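Long-range contacts in oligopeptide ABC transporter OppAIV (Borrelia burgdorferi B31, PDB 4GL8), which probably binds oligopeptides outside the cytoplasmic membrane and hands them to an ABC transporter for uptake: residues F311-K316 against P491-N496; P329-T334 against S344-F349; K307-A312 against L397-Q402. One frame throughout, in Å; residues are numbered along the deposited sequence.

Contact 1: F311-K316 against P491-N496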
loop_
_atom_site.group_PDB
_atom_site.type_symbol
_atom_site.label_atom_id
_atom_site.label_comp_id
_atom_site.label_asym_id
_atom_site.label_seq_id
_atom_site.Cartn_x
_atom_site.Cartn_y
_atom_site.Cartn_z
ATOM N N PHE A 311 -0.206 -19.517 16.137
ATOM C CA PHE A 311 -1.302 -20.235 16.799
ATOM C C PHE A 311 -1.627 -19.721 18.213
ATOM O O PHE A 311 -2.724 -19.959 18.702
ATOM C CB PHE A 311 -0.990 -21.726 16.901
ATOM C CG PHE A 311 -1.341 -22.503 15.687
ATOM C CD1 PHE A 311 -0.385 -22.828 14.749
ATOM C CD2 PHE A 311 -2.619 -22.949 15.489
ATOM C CE1 PHE A 311 -0.705 -23.558 13.621
ATOM C CE2 PHE A 311 -2.946 -23.682 14.357
ATOM C CZ PHE A 311 -1.982 -23.991 13.428
ATOM N N ALA A 312 -0.682 -19.041 18.863
ATOM C CA ALA A 312 -0.904 -18.489 20.199
ATOM C C ALA A 312 -1.737 -17.195 20.232
ATOM O O ALA A 312 -2.052 -16.704 21.327
ATOM C CB ALA A 312 0.428 -18.248 20.874
ATOM N N ILE A 313 -2.100 -16.629 19.074
ATOM C CA ILE A 313 -2.929 -15.405 19.046
ATOM C C ILE A 313 -4.418 -15.697 18.848
ATOM O O ILE A 313 -4.811 -16.305 17.862
ATOM C CB ILE A 313 -2.570 -14.483 17.877
ATOM C CG1 ILE A 313 -1.050 -14.162 17.801
ATOM C CG2 ILE A 313 -3.433 -13.230 17.907
ATOM C CD1 ILE A 313 -0.519 -13.396 18.968
ATOM N N ASP A 314 -5.263 -15.197 19.741
ATOM C CA ASP A 314 -6.714 -15.341 19.575
ATOM C C ASP A 314 -7.232 -14.248 18.613
ATOM O O ASP A 314 -7.548 -13.139 19.053
ATOM C CB ASP A 314 -7.392 -15.237 20.948
ATOM C CG ASP A 314 -8.902 -15.393 20.880
ATOM O OD1 ASP A 314 -9.465 -15.670 19.791
ATOM O OD2 ASP A 314 -9.524 -15.233 21.941
ATOM N N ARG A 315 -7.326 -14.583 17.322
ATOM C CA ARG A 315 -7.659 -13.635 16.257
ATOM C C ARG A 315 -9.049 -13.056 16.347
ATOM O O ARG A 315 -9.231 -11.880 16.063
ATOM C CB ARG A 315 -7.513 -14.297 14.871
ATOM C CG ARG A 315 -6.061 -14.485 14.459
ATOM C CD ARG A 315 -5.880 -15.471 13.315
ATOM N NE ARG A 315 -4.461 -15.589 12.961
ATOM C CZ ARG A 315 -3.571 -16.309 13.633
ATOM N NH1 ARG A 315 -3.932 -17.014 14.695
ATOM N NH2 ARG A 315 -2.318 -16.326 13.228
ATOM N N LYS A 316 -10.023 -13.886 16.686
ATOM C CA LYS A 316 -11.409 -13.441 16.859
ATOM C C LYS A 316 -11.528 -12.394 17.971
ATOM O O LYS A 316 -12.210 -11.379 17.810
ATOM C CB LYS A 316 -12.342 -14.614 17.162
ATOM N N PRO A 491 6.034 -17.585 7.387
ATOM C CA PRO A 491 6.966 -16.461 7.431
ATOM C C PRO A 491 6.459 -15.271 8.229
ATOM O O PRO A 491 7.246 -14.456 8.719
ATOM C CB PRO A 491 7.114 -16.047 5.944
ATOM C CG PRO A 491 5.899 -16.555 5.277
ATOM C CD PRO A 491 5.524 -17.824 6.025
ATOM N N ALA A 492 5.143 -15.159 8.349
ATOM C CA ALA A 492 4.553 -14.120 9.136
ATOM C C ALA A 492 3.386 -14.687 9.956
ATOM O O ALA A 492 2.864 -15.770 9.694
ATOM C CB ALA A 492 4.084 -13.000 8.215
ATOM N N VAL A 493 3.014 -13.934 10.971
ATOM C CA VAL A 493 1.808 -14.163 11.736
ATOM C C VAL A 493 0.710 -13.349 11.071
ATOM O O VAL A 493 0.630 -12.150 11.240
ATOM C CB VAL A 493 2.022 -13.745 13.190
ATOM C CG1 VAL A 493 0.765 -13.960 14.005
ATOM C CG2 VAL A 493 3.194 -14.525 13.765
ATOM N N PHE A 494 -0.093 -14.006 10.250
ATOM C CA PHE A 494 -1.186 -13.354 9.549
ATOM C C PHE A 494 -2.373 -13.233 10.497
ATOM O O PHE A 494 -2.776 -14.214 11.143
ATOM C CB PHE A 494 -1.570 -14.157 8.304
ATOM C CG PHE A 494 -0.460 -14.269 7.303
ATOM C CD1 PHE A 494 -0.187 -13.231 6.446
ATOM C CD2 PHE A 494 0.322 -15.410 7.232
ATOM C CE1 PHE A 494 0.847 -13.335 5.521
ATOM C CE2 PHE A 494 1.343 -15.532 6.307
ATOM C CZ PHE A 494 1.626 -14.487 5.462
ATOM N N LEU A 495 -2.949 -12.042 10.545
ATOM C CA LEU A 495 -3.921 -11.703 11.566
ATOM C C LEU A 495 -5.337 -11.418 11.074
ATOM O O LEU A 495 -6.298 -11.988 11.578
ATOM C CB LEU A 495 -3.419 -10.489 12.357
ATOM C CG LEU A 495 -2.181 -10.746 13.227
ATOM C CD1 LEU A 495 -1.627 -9.448 13.766
ATOM C CD2 LEU A 495 -2.513 -11.662 14.371
ATOM N N ASN A 496 -5.492 -10.492 10.142
ATOM C CA ASN A 496 -6.831 -10.213 9.648
ATOM C C ASN A 496 -6.816 -9.481 8.332
ATOM O O ASN A 496 -5.761 -9.049 7.850
ATOM C CB ASN A 496 -7.650 -9.427 10.673
ATOM C CG ASN A 496 -6.964 -8.153 11.100
ATOM O OD1 ASN A 496 -6.819 -7.222 10.314
ATOM N ND2 ASN A 496 -6.528 -8.111 12.359
#

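Contact 2: P329-T334 against S344-F349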
loop_
_atom_site.group_PDB
_atom_site.type_symbol
_atom_site.label_atom_id
_atom_site.label_comp_id
_atom_site.label_asym_id
_atom_site.label_seq_id
_atom_site.Cartn_x
_atom_site.Cartn_y
_atom_site.Cartn_z
ATOM N N PRO A 329 -11.070 -11.738 11.024
ATOM C CA PRO A 329 -9.935 -12.530 11.512
ATOM C C PRO A 329 -9.592 -13.652 10.535
ATOM O O PRO A 329 -10.484 -14.254 9.987
ATOM C CB PRO A 329 -10.437 -13.062 12.861
ATOM C CG PRO A 329 -11.914 -13.080 12.735
ATOM C CD PRO A 329 -12.309 -11.990 11.785
ATOM N N THR A 330 -8.310 -13.898 10.287
ATOM C CA THR A 330 -7.900 -14.836 9.228
ATOM C C THR A 330 -6.472 -15.396 9.394
ATOM O O THR A 330 -5.609 -14.785 10.008
ATOM C CB THR A 330 -8.038 -14.226 7.800
ATOM O OG1 THR A 330 -8.075 -15.265 6.830
ATOM C CG2 THR A 330 -6.861 -13.330 7.456
ATOM N N ARG A 331 -6.257 -16.580 8.831
ATOM C CA ARG A 331 -4.942 -17.153 8.670
ATOM C C ARG A 331 -4.429 -16.887 7.251
ATOM O O ARG A 331 -3.274 -17.203 6.935
ATOM C CB ARG A 331 -5.007 -18.638 8.932
ATOM C CG ARG A 331 -5.216 -18.983 10.395
ATOM C CD ARG A 331 -3.882 -19.120 11.095
ATOM N NE ARG A 331 -3.024 -20.067 10.393
ATOM C CZ ARG A 331 -3.179 -21.396 10.424
ATOM N NH1 ARG A 331 -4.122 -21.960 11.152
ATOM N NH2 ARG A 331 -2.358 -22.163 9.723
ATOM N N ARG A 332 -5.296 -16.300 6.414
ATOM C CA ARG A 332 -4.978 -15.995 5.022
ATOM C C ARG A 332 -4.013 -14.842 4.868
ATOM O O ARG A 332 -3.955 -13.929 5.703
ATOM C CB ARG A 332 -6.245 -15.670 4.198
ATOM C CG ARG A 332 -7.225 -16.841 3.983
ATOM C CD ARG A 332 -6.948 -17.658 2.728
ATOM N NE ARG A 332 -6.920 -16.777 1.572
ATOM C CZ ARG A 332 -7.977 -16.362 0.875
ATOM N NH1 ARG A 332 -9.201 -16.804 1.126
ATOM N NH2 ARG A 332 -7.799 -15.516 -0.129
ATOM N N ALA A 333 -3.276 -14.892 3.759
ATOM C CA ALA A 333 -2.327 -13.844 3.368
ATOM C C ALA A 333 -2.904 -12.842 2.357
ATOM O O ALA A 333 -2.322 -11.794 2.113
ATOM C CB ALA A 333 -1.089 -14.508 2.781
ATOM N N THR A 334 -4.006 -13.193 1.705
ATOM C CA THR A 334 -4.617 -12.308 0.712
ATOM C C THR A 334 -6.092 -12.098 1.035
ATOM O O THR A 334 -6.723 -12.959 1.617
ATOM C CB THR A 334 -4.557 -12.900 -0.706
ATOM O OG1 THR A 334 -5.500 -13.959 -0.801
ATOM C CG2 THR A 334 -3.159 -13.464 -1.040
ATOM N N SER A 344 -10.748 -21.221 3.759
ATOM C CA SER A 344 -9.774 -22.135 4.357
ATOM C C SER A 344 -10.411 -22.716 5.632
ATOM O O SER A 344 -11.163 -22.023 6.339
ATOM C CB SER A 344 -8.438 -21.443 4.627
ATOM O OG SER A 344 -8.561 -20.395 5.575
ATOM N N ASN A 345 -10.137 -23.990 5.910
ATOM C CA ASN A 345 -10.645 -24.634 7.127
ATOM C C ASN A 345 -9.773 -24.333 8.353
ATOM O O ASN A 345 -9.919 -24.984 9.383
ATOM C CB ASN A 345 -10.729 -26.156 6.921
ATOM N N LEU A 346 -8.887 -23.341 8.253
ATOM C CA LEU A 346 -7.732 -23.235 9.148
ATOM C C LEU A 346 -8.071 -22.666 10.524
ATOM O O LEU A 346 -8.825 -21.714 10.654
ATOM C CB LEU A 346 -6.615 -22.401 8.501
ATOM C CG LEU A 346 -6.031 -22.979 7.204
ATOM C CD1 LEU A 346 -5.107 -21.988 6.510
ATOM C CD2 LEU A 346 -5.307 -24.292 7.460
ATOM N N SER A 347 -7.470 -23.235 11.554
ATOM C CA SER A 347 -7.770 -22.797 12.918
ATOM C C SER A 347 -7.306 -21.336 13.157
ATOM O O SER A 347 -6.195 -20.961 12.846
ATOM C CB SER A 347 -7.152 -23.759 13.938
ATOM O OG SER A 347 -7.120 -23.146 15.224
ATOM N N LEU A 348 -8.186 -20.522 13.718
ATOM C CA LEU A 348 -7.862 -19.126 13.992
ATOM C C LEU A 348 -7.052 -18.948 15.265
ATOM O O LEU A 348 -6.534 -17.867 15.506
ATOM C CB LEU A 348 -9.130 -18.283 14.072
ATOM C CG LEU A 348 -9.886 -18.084 12.752
ATOM C CD1 LEU A 348 -11.089 -17.166 12.963
ATOM C CD2 LEU A 348 -8.961 -17.491 11.713
ATOM N N PHE A 349 -6.936 -20.003 16.065
ATOM C CA PHE A 349 -6.381 -19.894 17.397
ATOM C C PHE A 349 -6.258 -21.276 18.012
ATOM O O PHE A 349 -7.255 -22.003 18.038
ATOM C CB PHE A 349 -7.325 -19.017 18.250
ATOM C CG PHE A 349 -6.982 -18.962 19.714
ATOM C CD1 PHE A 349 -7.978 -19.130 20.677
ATOM C CD2 PHE A 349 -5.703 -18.734 20.123
ATOM C CE1 PHE A 349 -7.672 -19.067 22.031
ATOM C CE2 PHE A 349 -5.372 -18.659 21.459
ATOM C CZ PHE A 349 -6.350 -18.834 22.430
HETATM O O HOH W 1 -8.585 -17.890 7.908
#

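Contact 3: K307-A312 against L397-Q402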
loop_
_atom_site.group_PDB
_atom_site.type_symbol
_atom_site.label_atom_id
_atom_site.label_comp_id
_atom_site.label_asym_id
_atom_site.label_seq_id
_atom_site.Cartn_x
_atom_site.Cartn_y
_atom_site.Cartn_z
ATOM N N LYS A 307 5.320 -20.921 14.073
ATOM C CA LYS A 307 3.978 -21.529 14.142
ATOM C C LYS A 307 3.312 -21.291 15.517
ATOM O O LYS A 307 2.145 -20.920 15.598
ATOM C CB LYS A 307 4.138 -23.024 13.887
ATOM C CG LYS A 307 2.928 -23.741 13.384
ATOM C CD LYS A 307 3.291 -25.080 12.723
ATOM C CE LYS A 307 2.005 -25.920 12.669
ATOM N NZ LYS A 307 2.080 -27.258 12.002
ATOM N N ALA A 308 4.080 -21.527 16.578
ATOM C CA ALA A 308 3.685 -21.233 17.965
ATOM C C ALA A 308 3.213 -19.806 18.140
ATOM O O ALA A 308 2.181 -19.587 18.714
ATOM C CB ALA A 308 4.822 -21.520 18.923
ATOM N N LEU A 309 3.971 -18.844 17.640
ATOM C CA LEU A 309 3.564 -17.448 17.742
ATOM C C LEU A 309 2.246 -17.243 17.007
ATOM O O LEU A 309 1.359 -16.550 17.489
ATOM C CB LEU A 309 4.634 -16.514 17.158
ATOM C CG LEU A 309 6.042 -16.578 17.777
ATOM C CD1 LEU A 309 7.017 -15.752 16.954
ATOM C CD2 LEU A 309 6.067 -16.160 19.243
ATOM N N SER A 310 2.095 -17.853 15.844
ATOM C CA SER A 310 0.894 -17.655 15.034
ATOM C C SER A 310 -0.343 -18.290 15.677
ATOM O O SER A 310 -1.377 -17.670 15.778
ATOM C CB SER A 310 1.099 -18.186 13.610
ATOM O OG SER A 310 -0.079 -18.008 12.839
ATOM N N PHE A 311 -0.206 -19.517 16.137
ATOM C CA PHE A 311 -1.302 -20.235 16.799
ATOM C C PHE A 311 -1.627 -19.721 18.213
ATOM O O PHE A 311 -2.724 -19.959 18.702
ATOM C CB PHE A 311 -0.990 -21.726 16.901
ATOM C CG PHE A 311 -1.341 -22.503 15.687
ATOM C CD1 PHE A 311 -0.385 -22.828 14.749
ATOM C CD2 PHE A 311 -2.619 -22.949 15.489
ATOM C CE1 PHE A 311 -0.705 -23.558 13.621
ATOM C CE2 PHE A 311 -2.946 -23.682 14.357
ATOM C CZ PHE A 311 -1.982 -23.991 13.428
ATOM N N ALA A 312 -0.682 -19.041 18.863
ATOM C CA ALA A 312 -0.904 -18.489 20.199
ATOM C C ALA A 312 -1.737 -17.195 20.232
ATOM O O ALA A 312 -2.052 -16.704 21.327
ATOM C CB ALA A 312 0.428 -18.248 20.874
ATOM N N LEU A 397 1.961 -18.613 25.910
ATOM C CA LEU A 397 3.259 -19.211 25.658
ATOM C C LEU A 397 4.248 -18.959 26.796
ATOM O O LEU A 397 5.284 -19.609 26.847
ATOM C CB LEU A 397 3.796 -18.681 24.318
ATOM C CG LEU A 397 3.082 -19.112 23.022
ATOM C CD1 LEU A 397 3.812 -18.581 21.803
ATOM C CD2 LEU A 397 3.013 -20.628 22.918
ATOM N N ASN A 398 3.911 -18.049 27.726
ATOM C CA ASN A 398 4.836 -17.600 28.767
ATOM C C ASN A 398 6.148 -17.069 28.201
ATOM O O ASN A 398 7.212 -17.295 28.768
ATOM C CB ASN A 398 5.122 -18.720 29.783
ATOM C CG ASN A 398 5.710 -18.179 31.075
ATOM O OD1 ASN A 398 5.454 -17.037 31.432
ATOM N ND2 ASN A 398 6.515 -18.979 31.763
ATOM N N ILE A 399 6.074 -16.356 27.079
ATOM C CA ILE A 399 7.232 -15.595 26.604
ATOM C C ILE A 399 6.984 -14.098 26.727
ATOM O O ILE A 399 5.818 -13.651 26.634
ATOM C CB ILE A 399 7.599 -15.949 25.161
ATOM C CG1 ILE A 399 6.579 -15.424 24.181
ATOM C CG2 ILE A 399 7.710 -17.463 24.995
ATOM C CD1 ILE A 399 6.789 -15.973 22.801
ATOM N N ASN A 400 8.087 -13.348 26.908
ATOM C CA ASN A 400 8.079 -11.889 27.072
ATOM C C ASN A 400 8.684 -11.148 25.880
ATOM O O ASN A 400 9.795 -11.456 25.424
ATOM C CB ASN A 400 8.909 -11.511 28.279
ATOM C CG ASN A 400 8.445 -12.203 29.530
ATOM O OD1 ASN A 400 7.400 -11.872 30.085
ATOM N ND2 ASN A 400 9.216 -13.165 29.983
ATOM N N VAL A 401 7.968 -10.151 25.395
ATOM C CA VAL A 401 8.490 -9.307 24.350
ATOM C C VAL A 401 8.471 -7.870 24.847
ATOM O O VAL A 401 7.726 -7.542 25.766
ATOM C CB VAL A 401 7.670 -9.420 23.052
ATOM C CG1 VAL A 401 7.794 -10.819 22.462
ATOM C CG2 VAL A 401 6.201 -9.044 23.271
ATOM N N GLN A 402 9.291 -7.022 24.236
ATOM C CA GLN A 402 9.292 -5.591 24.560
ATOM C C GLN A 402 8.776 -4.812 23.366
ATOM O O GLN A 402 9.105 -5.136 22.230
ATOM C CB GLN A 402 10.692 -5.129 24.971
ATOM C CG GLN A 402 10.929 -5.345 26.455
ATOM C CD GLN A 402 12.245 -4.808 26.952
ATOM O OE1 GLN A 402 13.133 -4.436 26.172
ATOM N NE2 GLN A 402 12.390 -4.779 28.251
#

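Contact 1: F311-K316 against P491-N496
The start of helix 315-323 lies beside strand 492-504, nearest at R315 and L495, whose CA atoms are 6.3 Å apart; L495 and N496 form a classic beta bulge opposite S289. R315 carries the contact. Its chain runs extended from CG to NE (chi3 179°) and brings the guanidinium side-on to a single backbone oxygen of the strand. NE donates to F494 O at 2.8 Å with an N-H...O angle of 152°, and NH2 reaches the same F494 O at 3.0 Å along a more bent path. The oxygen sits close to the guanidinium plane, at the edge; NE lies in the carbonyl plane, while NH2 is tilted from it. Beside this polar grip, V493 CG1 comes obliquely to 4.0 Å from R315 NH2 and lies 4.2 Å from I313 CG1. I313 CG2 meets L495 CD2 at 4.0 Å, the two side chains crossing at about a right angle. R315 NH1 has its own acceptors, S310 O and L348 O. A buried cation is thus met by carbonyl oxygens from several parts of the chain, whose dipoles probably offset its charge, and the fork on F494 O should hinder rotation of the guanidinium.

Contact 2: P329-T334 against S344-F349
P329 opens the contact by laying its ring against L348: P329 CB is 4.2 Å from L348 CD1, and the two side chains cross at an angle. The other methyl of that leucine, L348 CD2, rests on the backbone of the next residue, 3.8 Å from T330 CA. T330 points its CB away from the other segment, and its OG1 accepts from R332 N, two residues on, at 3.0 Å, an ST turn. R331 buries the most surface. Its backbone N donates to a water at 2.8 Å, and the water has a weak link to S344 OG. The side chain bends twice (chi2 -90°, chi3 -54°), which curls the guanidinium round to S347. There NH1 donates to S347 O at 2.9 Å with an N-H...O angle of 158°; the oxygen lies in the guanidinium plane and the donor on one of its lone pairs. L346 covers one face of the group, with its CB 3.7 Å from R331 NH1, while R331 NH2 binds I486 O. R332 adds a lighter touch, CG to S344 OG at 4.1 Å. Its polar end looks elsewhere, to salt bridges with D336 and E482 and to T334 OG1. From T330 on, both segments belong to the irregular chain that runs from the end of strand 328-329 to helix 351-361. Helix 471-489 lies against R332, A333 and L346, helix 315-323 against P329 and R331, and T330 is tied through its backbone to L495 of strand 492-504.

Contact 3: K307-A312 against L397-Q402
Two backbone hydrogen bonds, F311 N to K307 O at 2.8 Å and A312 N to A308 O at 2.9 Å, hold the turn of helix on which L397 rests. The leucine's CD1 methyl comes to 3.6 Å from A308 O, so this oxygen meets a hydrocarbon group as well as its helical donor. No hydrogen bond joins the two segments; the contact is apolar. L397 sets its branch over the small A312, whose CB is 3.5 Å from L397 CG and just as close to CD1, with CD2 a little farther off. CD1 is the methyl that touches the helix most widely, 4.2 Å from A308 CB and equally far from L309 CD2. Two alanines one turn apart thus give a low surface against which the leucine can lie. L309 extends the patch: its CD2 meets I399 CD1 at 3.6 Å, the side chains crossing at about a right angle. I399 holds CG1 between its backbone N and carbonyl carbon (chi1 71°), and the chain then runs on extended, which places CD1 against L309. N398, with positive phi, turns the chain between these two apolar residues as it leaves helix 380-397 for strand 401-406. W393 of helix 380-397 packs on A312 and I399 and gives its NE1 to L309 O. Helix 351-361 touches both segments, K307 through L357, F311 through M353, L397 through A354 and I399 through L358.

Contacts 1 and 3 share F311 and A312, where helix 303-311 passes into helix 315-323, and their centres are about 10 Å apart. Contact 2 lies about 8 Å from contact 1 and 17 Å from contact 3, centre to centre. Along the chain come helix 303-311, helix 315-323, the largely irregular 329-334 and 344-349, then 397-402 and finally strand 492-504, so contact 2 falls within the chain spanned by each of the others. R315 touches residues of all three contacts. The ring of F311 also lies by R331 and S347. Together the three contacts pack helices 303-311 and 315-323 and the 329-349 region beside strand 492-504, on the same side of the centre of this OppA-like protein.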